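Long-range contact in ZmpA Glycopeptidase (Clostridium perfringens, PDB 6XSX), which probably hydrolyses glycosylated proteins as a metalloprotease of the M60 family, this chain being its catalytic module: residues L76-H85 with E109-L120. Sequence-based numbering, arbitrary orientation.
Sequences LVFKQMDSQH and ELRPGTAKAGVL
K79 and V119 form the hydrogen-bonded pair of an antiparallel ladder between neighbouring strands of a mixed sheet in the M60 peptidase module: K79 N gives to V119 O (2.9 Å), and V119 N returns a bond to K79 O. Q80 and G118 make the next, non-hydrogen-bonded pair; G118, lacking a side chain, lets K79 O and the F78 ring edge lie against its backbone, with F78 CE1 3.6 Å from G118 N. On the L120 side of the sheet, L76 CD2 packs on L120 CD1, both leucines also touching I61, and F78 CB packs on L120 CD2.

At the end of the ladder the Q80 side chain joins the backbone bonds, the last of them a weak one from M81 N to A117 O. With chi2 bent to 73°, the Q80 amide turns back along the 115-117 backbone: NE2 donates to A115 O (3.0 Å), almost straight at 165°, and also to M81 O, both acceptors lying in the amide plane, while OE1 accepts from A117 N. Both NE2 hydrogens are thus used and the amide is fixed in its rotation. L110 approaches from the opposite direction, placing CD1 3.5 Å from Q80 CD.

Farther on, D82 and R111 form a salt bridge, R111 NE to D82 OD2 at 2.6 Å; D82 OD2 lies in the guanidinium plane, while R111 NE meets it on the syn side, 27° out of the carboxylate plane. R111 NH2 adds a weak bond to D82 OD1. The R111 backbone N binds D82 O, and R111 NH1 donates to N263 OD1. R111 also begins a type II turn ending at T114, and R111 O accepts from T114 OG1. Beyond, Q84 N bonds to E109 O, and one water links S83 OG (2.6 Å) to E109 OE1 (2.7 Å).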
ATOM      1  N   LEU A  76       7.570  25.551 -12.003  1.00 20.76           N
ATOM      2  CA  LEU A  76       7.515  25.641 -10.557  1.00 21.89           C
ATOM      3  C   LEU A  76       6.166  25.089 -10.105  1.00 21.13           C
ATOM      4  O   LEU A  76       5.156  25.264 -10.800  1.00 20.48           O
ATOM      5  CB  LEU A  76       7.629  27.122 -10.185  1.00 24.52           C
ATOM      6  CG  LEU A  76       8.552  27.469  -9.024  1.00 26.71           C
ATOM      7  CD1 LEU A  76       9.955  26.921  -9.256  1.00 27.11           C
ATOM      8  CD2 LEU A  76       8.602  28.983  -8.844  1.00 26.55           C
ATOM      9  N   VAL A  77       6.181  24.394  -8.957  1.00 19.08           N
ATOM     10  CA  VAL A  77       4.964  23.990  -8.277  1.00 17.48           C
ATOM     11  C   VAL A  77       4.892  24.764  -6.962  1.00 18.23           C
ATOM     12  O   VAL A  77       5.818  24.695  -6.151  1.00 17.75           O
ATOM     13  CB  VAL A  77       4.905  22.462  -8.061  1.00 17.38           C
ATOM     14  CG1 VAL A  77       3.665  22.038  -7.276  1.00 16.87           C
ATOM     15  CG2 VAL A  77       4.985  21.697  -9.386  1.00 17.08           C
ATOM     16  N   PHE A  78       3.814  25.547  -6.802  1.00 17.77           N
ATOM     17  CA  PHE A  78       3.430  26.096  -5.513  1.00 18.27           C
ATOM     18  C   PHE A  78       2.474  25.107  -4.852  1.00 19.06           C
ATOM     19  O   PHE A  78       1.507  24.662  -5.478  1.00 19.16           O
ATOM     20  CB  PHE A  78       2.776  27.474  -5.660  1.00 18.27           C
ATOM     21  CG  PHE A  78       2.030  27.980  -4.442  1.00 18.92           C
ATOM     22  CD1 PHE A  78       2.702  28.341  -3.283  1.00 18.41           C
ATOM     23  CD2 PHE A  78       0.646  28.111  -4.458  1.00 19.05           C
ATOM     24  CE1 PHE A  78       2.016  28.798  -2.164  1.00 19.29           C
ATOM     25  CE2 PHE A  78      -0.041  28.565  -3.338  1.00 18.96           C
ATOM     26  CZ  PHE A  78       0.643  28.914  -2.192  1.00 18.76           C
ATOM     27  N   LYS A  79       2.763  24.771  -3.591  1.00 17.97           N
ATOM     28  CA  LYS A  79       1.912  23.877  -2.830  1.00 18.24           C
ATOM     29  C   LYS A  79       1.472  24.593  -1.557  1.00 18.15           C
ATOM     30  O   LYS A  79       2.295  24.862  -0.682  1.00 18.60           O
ATOM     31  CB  LYS A  79       2.640  22.545  -2.584  1.00 17.84           C
ATOM     32  CG  LYS A  79       1.815  21.434  -1.920  1.00 17.07           C
ATOM     33  CD  LYS A  79       1.942  21.441  -0.408  1.00 16.70           C
ATOM     34  CE  LYS A  79       1.227  20.308   0.294  1.00 16.35           C
ATOM     35  NZ  LYS A  79      -0.237  20.540   0.375  1.00 16.85           N
ATOM     36  N   GLN A  80       0.173  24.911  -1.489  1.00 17.31           N
ATOM     37  CA  GLN A  80      -0.464  25.469  -0.308  1.00 16.62           C
ATOM     38  C   GLN A  80      -0.576  24.374   0.751  1.00 16.55           C
ATOM     39  O   GLN A  80      -0.920  23.235   0.431  1.00 16.53           O
ATOM     40  CB  GLN A  80      -1.845  26.008  -0.683  1.00 16.96           C
ATOM     41  CG  GLN A  80      -2.819  26.131   0.488  1.00 16.57           C
ATOM     42  CD  GLN A  80      -2.509  27.270   1.430  1.00 17.43           C
ATOM     43  OE1 GLN A  80      -2.440  28.435   1.026  1.00 17.55           O
ATOM     44  NE2 GLN A  80      -2.338  26.942   2.707  1.00 16.79           N
ATOM     45  N   MET A  81      -0.280  24.727   2.008  1.00 16.43           N
ATOM     46  CA  MET A  81      -0.317  23.775   3.117  1.00 17.74           C
ATOM     47  C   MET A  81      -1.753  23.438   3.518  1.00 18.14           C
ATOM     48  O   MET A  81      -2.620  24.315   3.512  1.00 18.88           O
ATOM     49  CB  MET A  81       0.421  24.321   4.351  1.00 17.86           C
ATOM     50  CG  MET A  81       1.935  24.247   4.229  1.00 17.40           C
ATOM     51  SD  MET A  81       2.470  22.567   3.813  1.00 19.07           S
ATOM     52  CE  MET A  81       2.310  21.758   5.403  1.00 17.42           C
ATOM     53  N   ASP A  82      -1.971  22.160   3.874  1.00 18.26           N
ATOM     54  CA  ASP A  82      -3.128  21.692   4.629  1.00 19.17           C
ATOM     55  C   ASP A  82      -4.454  22.005   3.934  1.00 19.47           C
ATOM     56  O   ASP A  82      -5.405  22.460   4.578  1.00 19.06           O
ATOM     57  CB  ASP A  82      -3.131  22.260   6.050  1.00 19.60           C
ATOM     58  CG  ASP A  82      -3.779  21.341   7.073  1.00 20.52           C
ATOM     59  OD1 ASP A  82      -4.408  20.341   6.661  1.00 20.31           O
ATOM     60  OD2 ASP A  82      -3.647  21.639   8.276  1.00 19.46           O
ATOM     61  N   SER A  83      -4.517  21.721   2.627  1.00 18.23           N
ATOM     62  CA  SER A  83      -5.762  21.765   1.883  1.00 18.11           C
ATOM     63  C   SER A  83      -6.494  20.437   2.060  1.00 19.29           C
ATOM     64  O   SER A  83      -5.881  19.436   2.426  1.00 20.06           O
ATOM     65  CB  SER A  83      -5.476  22.049   0.427  1.00 17.70           C
ATOM     66  OG  SER A  83      -6.641  21.889  -0.361  1.00 18.60           O
ATOM     67  N   GLN A  84      -7.806  20.422   1.787  1.00 20.32           N
ATOM     68  CA  GLN A  84      -8.530  19.164   1.701  1.00 22.60           C
ATOM     69  C   GLN A  84      -8.077  18.428   0.439  1.00 21.88           C
ATOM     70  O   GLN A  84      -8.230  17.213   0.340  1.00 19.94           O
ATOM     71  CB  GLN A  84     -10.047  19.384   1.711  1.00 24.51           C
ATOM     72  CG  GLN A  84     -10.568  19.889   0.375  1.00 28.77           C
ATOM     73  CD  GLN A  84     -12.033  20.249   0.389  1.00 32.53           C
ATOM     74  OE1 GLN A  84     -12.389  21.422   0.331  1.00 37.25           O
ATOM     75  NE2 GLN A  84     -12.894  19.244   0.464  1.00 33.00           N
ATOM     76  N   HIS A  85      -7.511  19.192  -0.509  1.00 22.13           N
ATOM     77  CA  HIS A  85      -6.938  18.669  -1.740  1.00 21.87           C
ATOM     78  C   HIS A  85      -5.412  18.676  -1.628  1.00 21.01           C
ATOM     79  O   HIS A  85      -4.870  18.761  -0.528  1.00 20.58           O
ATOM     80  CB  HIS A  85      -7.451  19.474  -2.946  1.00 23.76           C
ATOM     81  CG  HIS A  85      -8.943  19.548  -3.024  1.00 27.58           C
ATOM     82  ND1 HIS A  85      -9.744  18.416  -3.128  1.00 27.68           N
ATOM     83  CD2 HIS A  85      -9.787  20.605  -3.024  1.00 28.61           C
ATOM     84  CE1 HIS A  85     -11.012  18.775  -3.177  1.00 27.71           C
ATOM     85  NE2 HIS A  85     -11.067  20.110  -3.121  1.00 28.55           N
ATOM     86  N   GLU A 109     -11.133  25.735   1.134  1.00 22.49           N
ATOM     87  CA  GLU A 109     -10.466  24.467   0.863  1.00 23.29           C
ATOM     88  C   GLU A 109      -9.468  24.099   1.960  1.00 22.93           C
ATOM     89  O   GLU A 109      -8.951  22.986   1.958  1.00 23.27           O
ATOM     90  CB  GLU A 109      -9.733  24.518  -0.482  1.00 24.43           C
ATOM     91  CG  GLU A 109     -10.668  24.267  -1.651  1.00 25.26           C
ATOM     92  CD  GLU A 109     -10.127  24.521  -3.043  1.00 27.33           C
ATOM     93  OE1 GLU A 109      -8.876  24.511  -3.231  1.00 27.72           O
ATOM     94  OE2 GLU A 109     -10.964  24.702  -3.947  1.00 28.76           O
ATOM     95  N   LEU A 110      -9.182  25.033   2.877  1.00 22.31           N
ATOM     96  CA  LEU A 110      -8.054  24.879   3.786  1.00 21.87           C
ATOM     97  C   LEU A 110      -8.553  24.597   5.199  1.00 22.17           C
ATOM     98  O   LEU A 110      -9.614  25.082   5.586  1.00 22.38           O
ATOM     99  CB  LEU A 110      -7.228  26.167   3.779  1.00 21.12           C
ATOM    100  CG  LEU A 110      -6.749  26.677   2.417  1.00 21.78           C
ATOM    101  CD1 LEU A 110      -5.772  27.825   2.615  1.00 20.57           C
ATOM    102  CD2 LEU A 110      -6.116  25.565   1.591  1.00 20.88           C
ATOM    103  N   ARG A 111      -7.759  23.852   5.982  1.00 20.72           N
ATOM    104  CA  ARG A 111      -8.119  23.663   7.377  1.00 20.42           C
ATOM    105  C   ARG A 111      -8.283  25.043   8.004  1.00 20.13           C
ATOM    106  O   ARG A 111      -7.467  25.927   7.763  1.00 21.21           O
ATOM    107  CB  ARG A 111      -7.073  22.858   8.156  1.00 19.30           C
ATOM    108  CG  ARG A 111      -7.506  22.499   9.572  1.00 19.08           C
ATOM    109  CD  ARG A 111      -6.452  21.751  10.373  1.00 19.16           C
ATOM    110  NE  ARG A 111      -5.757  20.733   9.582  1.00 19.24           N
ATOM    111  CZ  ARG A 111      -6.160  19.470   9.432  1.00 19.44           C
ATOM    112  NH1 ARG A 111      -7.275  19.054  10.014  1.00 18.99           N
ATOM    113  NH2 ARG A 111      -5.449  18.629   8.698  1.00 19.02           N
ATOM    114  N   PRO A 112      -9.361  25.286   8.777  1.00 19.37           N
ATOM    115  CA  PRO A 112      -9.559  26.590   9.407  1.00 19.39           C
ATOM    116  C   PRO A 112      -8.294  27.042  10.138  1.00 19.87           C
ATOM    117  O   PRO A 112      -7.683  26.266  10.878  1.00 21.07           O
ATOM    118  CB  PRO A 112     -10.753  26.308  10.335  1.00 18.34           C
ATOM    119  CG  PRO A 112     -11.552  25.270   9.567  1.00 18.08           C
ATOM    120  CD  PRO A 112     -10.477  24.351   9.031  1.00 18.75           C
ATOM    121  N   GLY A 113      -7.892  28.287   9.873  1.00 18.32           N
ATOM    122  CA  GLY A 113      -6.776  28.931  10.547  1.00 18.97           C
ATOM    123  C   GLY A 113      -5.446  28.748   9.814  1.00 19.26           C
ATOM    124  O   GLY A 113      -4.390  29.024  10.372  1.00 18.55           O
ATOM    125  N   THR A 114      -5.485  28.224   8.586  1.00 20.30           N
ATOM    126  CA  THR A 114      -4.248  28.022   7.847  1.00 19.98           C
ATOM    127  C   THR A 114      -3.924  29.294   7.073  1.00 20.11           C
ATOM    128  O   THR A 114      -4.784  29.834   6.382  1.00 19.29           O
ATOM    129  CB  THR A 114      -4.343  26.831   6.885  1.00 21.60           C
ATOM    130  OG1 THR A 114      -4.927  25.754   7.616  1.00 20.68           O
ATOM    131  CG2 THR A 114      -3.004  26.411   6.311  1.00 19.71           C
ATOM    132  N   ALA A 115      -2.666  29.741   7.192  1.00 20.34           N
ATOM    133  CA  ALA A 115      -2.145  30.854   6.416  1.00 20.57           C
ATOM    134  C   ALA A 115      -2.238  30.537   4.923  1.00 20.58           C
ATOM    135  O   ALA A 115      -2.120  29.381   4.517  1.00 21.60           O
ATOM    136  CB  ALA A 115      -0.719  31.127   6.832  1.00 20.08           C
ATOM    137  N   LYS A 116      -2.468  31.578   4.110  1.00 20.04           N
ATOM    138  CA  LYS A 116      -2.424  31.437   2.665  1.00 19.18           C
ATOM    139  C   LYS A 116      -0.956  31.497   2.259  1.00 18.80           C
ATOM    140  O   LYS A 116      -0.385  32.575   2.095  1.00 19.15           O
ATOM    141  CB  LYS A 116      -3.274  32.518   1.982  1.00 19.29           C
ATOM    142  CG  LYS A 116      -4.740  32.561   2.390  1.00 20.16           C
ATOM    143  CD  LYS A 116      -5.528  31.347   1.928  1.00 21.15           C
ATOM    144  CE  LYS A 116      -7.028  31.584   1.913  1.00 22.75           C
ATOM    145  NZ  LYS A 116      -7.457  32.242   0.653  1.00 22.06           N
ATOM    146  N   ALA A 117      -0.332  30.318   2.176  1.00 18.64           N
ATOM    147  CA  ALA A 117       1.107  30.238   1.996  1.00 17.93           C
ATOM    148  C   ALA A 117       1.485  28.776   1.809  1.00 17.90           C
ATOM    149  O   ALA A 117       0.693  27.883   2.125  1.00 17.96           O
ATOM    150  CB  ALA A 117       1.796  30.817   3.214  1.00 17.94           C
ATOM    151  N   GLY A 118       2.711  28.553   1.326  1.00 17.08           N
ATOM    152  CA  GLY A 118       3.226  27.207   1.133  1.00 16.39           C
ATOM    153  C   GLY A 118       4.651  27.229   0.592  1.00 16.64           C
ATOM    154  O   GLY A 118       5.399  28.163   0.862  1.00 17.22           O
ATOM    155  N   VAL A 119       5.004  26.189  -0.174  1.00 17.07           N
ATOM    156  CA  VAL A 119       6.380  25.927  -0.562  1.00 17.17           C
ATOM    157  C   VAL A 119       6.455  25.740  -2.082  1.00 17.98           C
ATOM    158  O   VAL A 119       5.432  25.559  -2.750  1.00 17.78           O
ATOM    159  CB  VAL A 119       6.939  24.697   0.184  1.00 17.74           C
ATOM    160  CG1 VAL A 119       6.910  24.871   1.697  1.00 16.84           C
ATOM    161  CG2 VAL A 119       6.232  23.418  -0.233  1.00 16.82           C
ATOM    162  N   LEU A 120       7.690  25.789  -2.607  1.00 18.48           N
ATOM    163  CA  LEU A 120       7.966  25.625  -4.025  1.00 18.89           C
ATOM    164  C   LEU A 120       8.738  24.330  -4.230  1.00 19.21           C
ATOM    165  O   LEU A 120       9.693  24.054  -3.500  1.00 17.98           O
ATOM    166  CB  LEU A 120       8.780  26.807  -4.583  1.00 18.54           C
ATOM    167  CG  LEU A 120       8.215  28.215  -4.369  1.00 18.65           C
ATOM    168  CD1 LEU A 120       9.170  29.253  -4.930  1.00 18.98           C
ATOM    169  CD2 LEU A 120       6.841  28.380  -5.007  1.00 18.86           C
TER
HETATM  170  O   HOH W   1      -6.547  23.389  -2.462  1.00 22.51           O